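Local coordinates for protein projannalysin (Methanocaldococcus jannaschii, PDB 4JIX) that is the zymogen of a minimal, soluble zinc metallopeptidase and probably hydrolyses peptide bonds once activated, at residues A[30-35]-A[49-54]; A[39-44]-A[70-75]. The protein carries 1 engineered substitution. All blocks are in the same frame, centred on the assembly; numbering follows the deposited sequence.

How the contacts relate
From the N terminus the chain runs through strand 30-34, strand 41-44, strand 49-53 and then helix 62-78. Contact 1 closes a loop of 13 residues by pairing the first and third of these strands in parallel; contact 2 closes one of 25 residues by setting the second strand against the helix. Their segments alternate, so the two closures cross rather than nest. Strand 49-53 is the common element: it pairs in parallel with 30-34 and antiparallel with 41-44, where Arg51 N lies 2.9 Å from Ser42 O, a probable hydrogen bond. Leu50 CD1 packs 3.6 Å from Glu72 CB, tying the sheet directly to the zinc-binding helix.

Contact 1: residues A[30-35]-A[49-54]; sequences NIEIKP and TLRLNK. With SO4 (sulfate ion), chain E; SO4 (sulfate ion), chain F.
Glu32 OE1 receives Arg51 NE at 2.8 Å in a bent salt bridge: the N-H...O angle is 138°, and the donor comes from above the carboxylate plane. Glu32 CG stands anti to the carbonyl carbon (chi1 -81°) and the chain is extended beyond it, alongside Arg51. The two side chains point the same way, yet carboxylate and guanidinium are turned 77° apart, which suits contact through NE alone. NH1 and NH2 of Arg51 instead close on one sulfate oxygen, O1 of chain E, NH2 at 2.9 Å, while Thr49 CG2 covers the centre of a guanidinium face from 3.9 Å. A water bridges Glu32 OE2 and Thr49 OG1, the latter also hydrogen-bonded to Thr47. An alanine in place of Arg51 would probably leave Glu32 OE1 without its ionic mate and the sulfate without its double clasp.

The parallel strands alternate their bonds: Asn30 O accepts Leu50 N at 2.8 Å, and Glu32 bonds through N to Leu50 O and through O to Leu52 N. The last bond, Lys54 N to Lys34 O at 3.0 Å, differs, its donor standing above the carbonyl plane where the strand gives way to helix 54-59, N-capped by Asn53. On the other face, Ile33 CG1 meets Leu52 CB at 4.3 Å, beside helix 12-22. Lys34 NZ bonds O1 of a second sulfate at 2.8 Å; both ions probably come from the crystallisation liquor. The chemistry thus sets an apolar side packed on helices against a charged side where Lys34 and Arg51 outnumber Glu32.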
loop_
_atom_site.group_PDB
_atom_site.type_symbol
_atom_site.label_atom_id
_atom_site.label_comp_id
_atom_site.label_asym_id
_atom_site.label_seq_id
_atom_site.Cartn_x
_atom_site.Cartn_y
_atom_site.Cartn_z
ATOM N N ASN A 30 -18.162 -14.945 2.426
ATOM C CA ASN A 30 -18.888 -13.714 2.683
ATOM C C ASN A 30 -18.001 -12.577 2.223
ATOM O O ASN A 30 -16.782 -12.667 2.366
ATOM C CB ASN A 30 -19.244 -13.584 4.173
ATOM C CG ASN A 30 -20.124 -14.706 4.647
ATOM O OD1 ASN A 30 -21.256 -14.870 4.185
ATOM N ND2 ASN A 30 -19.599 -15.534 5.540
ATOM N N ILE A 31 -18.588 -11.532 1.638
ATOM C CA ILE A 31 -17.840 -10.352 1.198
ATOM C C ILE A 31 -18.334 -9.162 2.010
ATOM O O ILE A 31 -19.531 -8.867 1.993
ATOM C CB ILE A 31 -17.948 -10.092 -0.331
ATOM C CG1 ILE A 31 -17.594 -11.346 -1.157
ATOM C CG2 ILE A 31 -17.087 -8.877 -0.742
ATOM C CD1 ILE A 31 -18.158 -11.334 -2.559
ATOM N N GLU A 32 -17.423 -8.498 2.735
ATOM C CA GLU A 32 -17.749 -7.322 3.541
ATOM C C GLU A 32 -16.942 -6.124 3.054
ATOM O O GLU A 32 -15.716 -6.140 3.137
ATOM C CB GLU A 32 -17.470 -7.569 5.035
ATOM C CG GLU A 32 -18.544 -8.327 5.781
ATOM C CD GLU A 32 -18.350 -8.373 7.288
ATOM O OE1 GLU A 32 -17.422 -7.708 7.805
ATOM O OE2 GLU A 32 -19.141 -9.076 7.956
ATOM N N ILE A 33 -17.625 -5.114 2.518
ATOM C CA ILE A 33 -16.997 -3.883 2.048
ATOM C C ILE A 33 -17.367 -2.820 3.078
ATOM O O ILE A 33 -18.521 -2.391 3.151
ATOM C CB ILE A 33 -17.383 -3.528 0.583
ATOM C CG1 ILE A 33 -16.938 -4.651 -0.382
ATOM C CG2 ILE A 33 -16.768 -2.190 0.152
ATOM C CD1 ILE A 33 -17.993 -5.152 -1.210
ATOM N N LYS A 34 -16.401 -2.455 3.924
ATOM C CA LYS A 34 -16.648 -1.507 5.005
ATOM C C LYS A 34 -15.424 -0.615 5.271
ATOM O O LYS A 34 -14.314 -0.981 4.867
ATOM C CB LYS A 34 -17.058 -2.267 6.291
ATOM C CG LYS A 34 -15.994 -3.215 6.848
ATOM C CD LYS A 34 -16.374 -3.762 8.224
ATOM C CE LYS A 34 -15.167 -4.232 9.004
ATOM N NZ LYS A 34 -14.365 -3.092 9.534
ATOM N N PRO A 35 -15.585 0.555 5.949
ATOM C CA PRO A 35 -14.398 1.348 6.289
ATOM C C PRO A 35 -13.538 0.525 7.244
ATOM O O PRO A 35 -14.065 -0.119 8.147
ATOM C CB PRO A 35 -14.976 2.617 6.941
ATOM C CG PRO A 35 -16.449 2.600 6.637
ATOM C CD PRO A 35 -16.808 1.157 6.524
ATOM N N THR A 49 -14.810 -14.896 5.634
ATOM C CA THR A 49 -15.197 -13.555 5.216
ATOM C C THR A 49 -14.026 -12.815 4.611
ATOM O O THR A 49 -12.995 -12.617 5.265
ATOM C CB THR A 49 -15.786 -12.783 6.412
ATOM O OG1 THR A 49 -16.934 -13.479 6.884
ATOM C CG2 THR A 49 -16.159 -11.350 6.076
ATOM N N LEU A 50 -14.209 -12.365 3.371
ATOM C CA LEU A 50 -13.244 -11.515 2.695
ATOM C C LEU A 50 -13.645 -10.089 3.057
ATOM O O LEU A 50 -14.792 -9.705 2.792
ATOM C CB LEU A 50 -13.277 -11.770 1.162
ATOM C CG LEU A 50 -12.475 -10.803 0.264
ATOM C CD1 LEU A 50 -10.980 -10.987 0.448
ATOM C CD2 LEU A 50 -12.811 -11.015 -1.201
ATOM N N ARG A 51 -12.762 -9.341 3.742
ATOM C CA ARG A 51 -13.061 -7.955 4.123
ATOM C C ARG A 51 -12.272 -7.006 3.241
ATOM O O ARG A 51 -11.071 -7.197 3.058
ATOM C CB ARG A 51 -12.779 -7.681 5.612
ATOM C CG ARG A 51 -13.762 -8.397 6.520
ATOM C CD ARG A 51 -13.744 -7.915 7.960
ATOM N NE ARG A 51 -14.883 -8.466 8.706
ATOM C CZ ARG A 51 -14.891 -9.656 9.304
ATOM N NH1 ARG A 51 -13.812 -10.430 9.278
ATOM N NH2 ARG A 51 -15.978 -10.077 9.939
ATOM N N LEU A 52 -12.959 -6.023 2.648
ATOM C CA LEU A 52 -12.320 -5.057 1.749
ATOM C C LEU A 52 -12.621 -3.647 2.203
ATOM O O LEU A 52 -13.770 -3.340 2.533
ATOM C CB LEU A 52 -12.783 -5.258 0.288
ATOM C CG LEU A 52 -12.528 -6.641 -0.347
ATOM C CD1 LEU A 52 -13.285 -6.780 -1.655
ATOM C CD2 LEU A 52 -11.037 -6.896 -0.577
ATOM N N ASN A 53 -11.591 -2.793 2.232
ATOM C CA ASN A 53 -11.736 -1.405 2.641
ATOM C C ASN A 53 -12.598 -0.661 1.615
ATOM O O ASN A 53 -12.296 -0.666 0.418
ATOM C CB ASN A 53 -10.368 -0.762 2.806
ATOM C CG ASN A 53 -10.399 0.700 3.148
ATOM O OD1 ASN A 53 -10.805 1.550 2.346
ATOM N ND2 ASN A 53 -9.901 1.019 4.319
ATOM N N LYS A 54 -13.668 -0.021 2.104
ATOM C CA LYS A 54 -14.660 0.703 1.305
ATOM C C LYS A 54 -14.050 1.775 0.379
ATOM O O LYS A 54 -14.405 1.804 -0.797
ATOM C CB LYS A 54 -15.736 1.326 2.211
ATOM C CG LYS A 54 -16.950 1.845 1.437
ATOM C CD LYS A 54 -18.123 2.139 2.354
ATOM C CE LYS A 54 -19.323 2.654 1.599
ATOM N NZ LYS A 54 -19.174 4.086 1.235
HETATM S S SO4 E . -14.341 -12.597 12.278
HETATM O O1 SO4 E . -15.009 -12.628 10.976
HETATM O O2 SO4 E . -13.575 -13.828 12.472
HETATM O O3 SO4 E . -13.434 -11.456 12.327
HETATM O O4 SO4 E . -15.337 -12.461 13.340
HETATM S S SO4 F . -10.788 -2.058 11.294
HETATM O O1 SO4 F . -11.934 -2.854 10.861
HETATM O O2 SO4 F . -9.695 -2.211 10.331
HETATM O O3 SO4 F . -10.322 -2.510 12.607
HETATM O O4 SO4 F . -11.199 -0.658 11.384
HETATM O O HOH W 1 -19.244 -12.272 8.316
#

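Contact 2: residues A[39-44]-A[70-75]; sequences KIASFS and LHELIH. With ZN (zinc ion), chain C; SO4 (sulfate ion), chain E.
Glu72 meets strand 41-44 through its carboxylate without any hydrogen bond joining the two segments. Its van der Waals contacts are close: OE2 lies 3.4 Å from Ala41 CB, and OE1 is 3.7 Å from Ser42 C. The torsions explain the reach, since CG stands anti to the carbonyl carbon (chi1 -49°) and a bend at chi2 (-59°) brings CD round to the strand.

Apolar contact continues toward the strand's C-terminal end. Phe43 CB rests 4.1 Å from Glu72 CB, and Phe43 CE1 touches Leu73 CD2 at 4.3 Å, the methyl approaching the ring obliquely. Phe43 CB points toward the helix, and chi1 -174° sets CG anti to the backbone N; the ring also meets those of Phe45 and Phe76.

Metal coordination involves the two histidines that flank Glu72 in the motif. NE2 of His71 and NE2 of His75, one turn apart, each bind zinc at 2.1 Å, and a water lies 2.2 Å from the metal. His75 ND1 is hydrogen-bonded to Ser80 O, a second-shell link that would fix the rotation of its imidazole. Ile112 of the second subunit packs on both His71 and Glu72, and backbone bonds from Ile40 also run to that subunit.

His71, Glu72 and His75 on one helix form the HExxH pattern of zincin metallopeptidases, with His83 as a further zinc ligand; the glutamate of this pattern is the general base, so Glu72 is probably catalytic. Strand 41-44, outermost in its own chain's sheet and antiparallel to 49-53, is consistent with the edge strand that borders the active-site cleft in zincins.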
loop_
_atom_site.group_PDB
_atom_site.type_symbol
_atom_site.label_atom_id
_atom_site.label_comp_id
_atom_site.label_asym_id
_atom_site.label_seq_id
_atom_site.Cartn_x
_atom_site.Cartn_y
_atom_site.Cartn_z
ATOM N N LYS A 39 -6.327 -2.083 7.945
ATOM C CA LYS A 39 -5.936 -2.788 6.708
ATOM C C LYS A 39 -6.727 -2.297 5.514
ATOM O O LYS A 39 -7.754 -1.625 5.669
ATOM C CB LYS A 39 -6.223 -4.318 6.833
ATOM C CG LYS A 39 -5.719 -5.048 8.075
ATOM C CD LYS A 39 -4.365 -5.667 7.865
ATOM C CE LYS A 39 -3.748 -6.081 9.176
ATOM N NZ LYS A 39 -2.277 -6.280 9.058
ATOM N N ILE A 40 -6.315 -2.726 4.315
ATOM C CA ILE A 40 -7.103 -2.439 3.130
ATOM C C ILE A 40 -7.853 -3.746 2.746
ATOM O O ILE A 40 -8.882 -3.686 2.083
ATOM C CB ILE A 40 -6.319 -1.777 1.971
ATOM C CG1 ILE A 40 -5.246 -2.694 1.382
ATOM C CG2 ILE A 40 -5.740 -0.412 2.433
ATOM C CD1 ILE A 40 -4.463 -2.079 0.092
ATOM N N ALA A 41 -7.361 -4.910 3.220
ATOM C CA ALA A 41 -8.006 -6.202 2.986
ATOM C C ALA A 41 -7.578 -7.244 4.010
ATOM O O ALA A 41 -6.460 -7.217 4.520
ATOM C CB ALA A 41 -7.713 -6.712 1.580
ATOM N N SER A 42 -8.482 -8.180 4.299
ATOM C CA SER A 42 -8.214 -9.285 5.216
ATOM C C SER A 42 -9.131 -10.454 4.870
ATOM O O SER A 42 -10.083 -10.310 4.106
ATOM C CB SER A 42 -8.402 -8.866 6.678
ATOM O OG SER A 42 -9.740 -8.468 6.906
ATOM N N PHE A 43 -8.824 -11.606 5.424
ATOM C CA PHE A 43 -9.622 -12.801 5.235
ATOM C C PHE A 43 -9.695 -13.517 6.554
ATOM O O PHE A 43 -8.657 -13.795 7.162
ATOM C CB PHE A 43 -9.052 -13.716 4.136
ATOM C CG PHE A 43 -9.973 -14.878 3.866
ATOM C CD1 PHE A 43 -11.071 -14.734 3.024
ATOM C CD2 PHE A 43 -9.799 -16.094 4.524
ATOM C CE1 PHE A 43 -11.961 -15.791 2.822
ATOM C CE2 PHE A 43 -10.698 -17.147 4.328
ATOM C CZ PHE A 43 -11.773 -16.987 3.483
ATOM N N SER A 44 -10.916 -13.848 6.988
ATOM C CA SER A 44 -11.092 -14.580 8.222
ATOM C C SER A 44 -11.437 -16.029 7.915
ATOM O O SER A 44 -12.467 -16.278 7.306
ATOM C CB SER A 44 -12.173 -13.931 9.086
ATOM O OG SER A 44 -12.610 -14.831 10.096
ATOM N N LEU A 70 -6.859 -11.525 -4.959
ATOM C CA LEU A 70 -6.080 -12.722 -5.292
ATOM C C LEU A 70 -5.189 -13.116 -4.114
ATOM O O LEU A 70 -5.128 -14.295 -3.778
ATOM C CB LEU A 70 -5.215 -12.496 -6.546
ATOM C CG LEU A 70 -4.338 -13.670 -7.030
ATOM C CD1 LEU A 70 -5.181 -14.872 -7.544
ATOM C CD2 LEU A 70 -3.354 -13.212 -8.113
ATOM N N HIS A 71 -4.518 -12.141 -3.486
ATOM C CA HIS A 71 -3.666 -12.417 -2.322
ATOM C C HIS A 71 -4.471 -13.129 -1.214
ATOM O O HIS A 71 -4.050 -14.175 -0.729
ATOM C CB HIS A 71 -3.031 -11.119 -1.757
ATOM C CG HIS A 71 -2.087 -11.379 -0.612
ATOM N ND1 HIS A 71 -0.721 -11.460 -0.807
ATOM C CD2 HIS A 71 -2.358 -11.613 0.693
ATOM C CE1 HIS A 71 -0.196 -11.699 0.389
ATOM N NE2 HIS A 71 -1.150 -11.838 1.321
ATOM N N GLU A 72 -5.612 -12.557 -0.816
ATOM C CA GLU A 72 -6.422 -13.144 0.267
ATOM C C GLU A 72 -6.957 -14.530 -0.067
ATOM O O GLU A 72 -7.062 -15.386 0.816
ATOM C CB GLU A 72 -7.632 -12.252 0.591
ATOM C CG GLU A 72 -7.304 -10.786 0.797
ATOM C CD GLU A 72 -6.328 -10.507 1.913
ATOM O OE1 GLU A 72 -6.149 -11.375 2.795
ATOM O OE2 GLU A 72 -5.700 -9.428 1.874
ATOM N N LEU A 73 -7.379 -14.712 -1.326
ATOM C CA LEU A 73 -8.011 -15.949 -1.730
ATOM C C LEU A 73 -6.993 -17.061 -1.964
ATOM O O LEU A 73 -7.356 -18.219 -1.781
ATOM C CB LEU A 73 -8.968 -15.736 -2.918
ATOM C CG LEU A 73 -10.221 -14.868 -2.587
ATOM C CD1 LEU A 73 -11.160 -14.771 -3.771
ATOM C CD2 LEU A 73 -11.002 -15.409 -1.353
ATOM N N ILE A 74 -5.717 -16.730 -2.256
ATOM C CA ILE A 74 -4.662 -17.752 -2.335
ATOM C C ILE A 74 -4.507 -18.365 -0.925
ATOM O O ILE A 74 -4.510 -19.589 -0.806
ATOM C CB ILE A 74 -3.317 -17.225 -2.917
ATOM C CG1 ILE A 74 -3.459 -16.963 -4.439
ATOM C CG2 ILE A 74 -2.154 -18.235 -2.650
ATOM C CD1 ILE A 74 -2.318 -16.133 -5.017
ATOM N N HIS A 75 -4.473 -17.516 0.137
ATOM C CA HIS A 75 -4.408 -17.982 1.528
ATOM C C HIS A 75 -5.554 -18.966 1.808
ATOM O O HIS A 75 -5.328 -20.024 2.387
ATOM C CB HIS A 75 -4.506 -16.807 2.525
ATOM C CG HIS A 75 -3.260 -16.000 2.671
ATOM N ND1 HIS A 75 -2.082 -16.567 3.122
ATOM C CD2 HIS A 75 -3.059 -14.681 2.461
ATOM C CE1 HIS A 75 -1.205 -15.580 3.172
ATOM N NE2 HIS A 75 -1.746 -14.429 2.782
HETATM ZN ZN ZN C . -0.890 -12.539 3.266
HETATM S S SO4 E . -14.341 -12.597 12.278
HETATM O O1 SO4 E . -15.009 -12.628 10.976
HETATM O O2 SO4 E . -13.575 -13.828 12.472
HETATM O O3 SO4 E . -13.434 -11.456 12.327
HETATM O O4 SO4 E . -15.337 -12.461 13.340
HETATM O O HOH W 2 -0.044 -10.608 3.830
#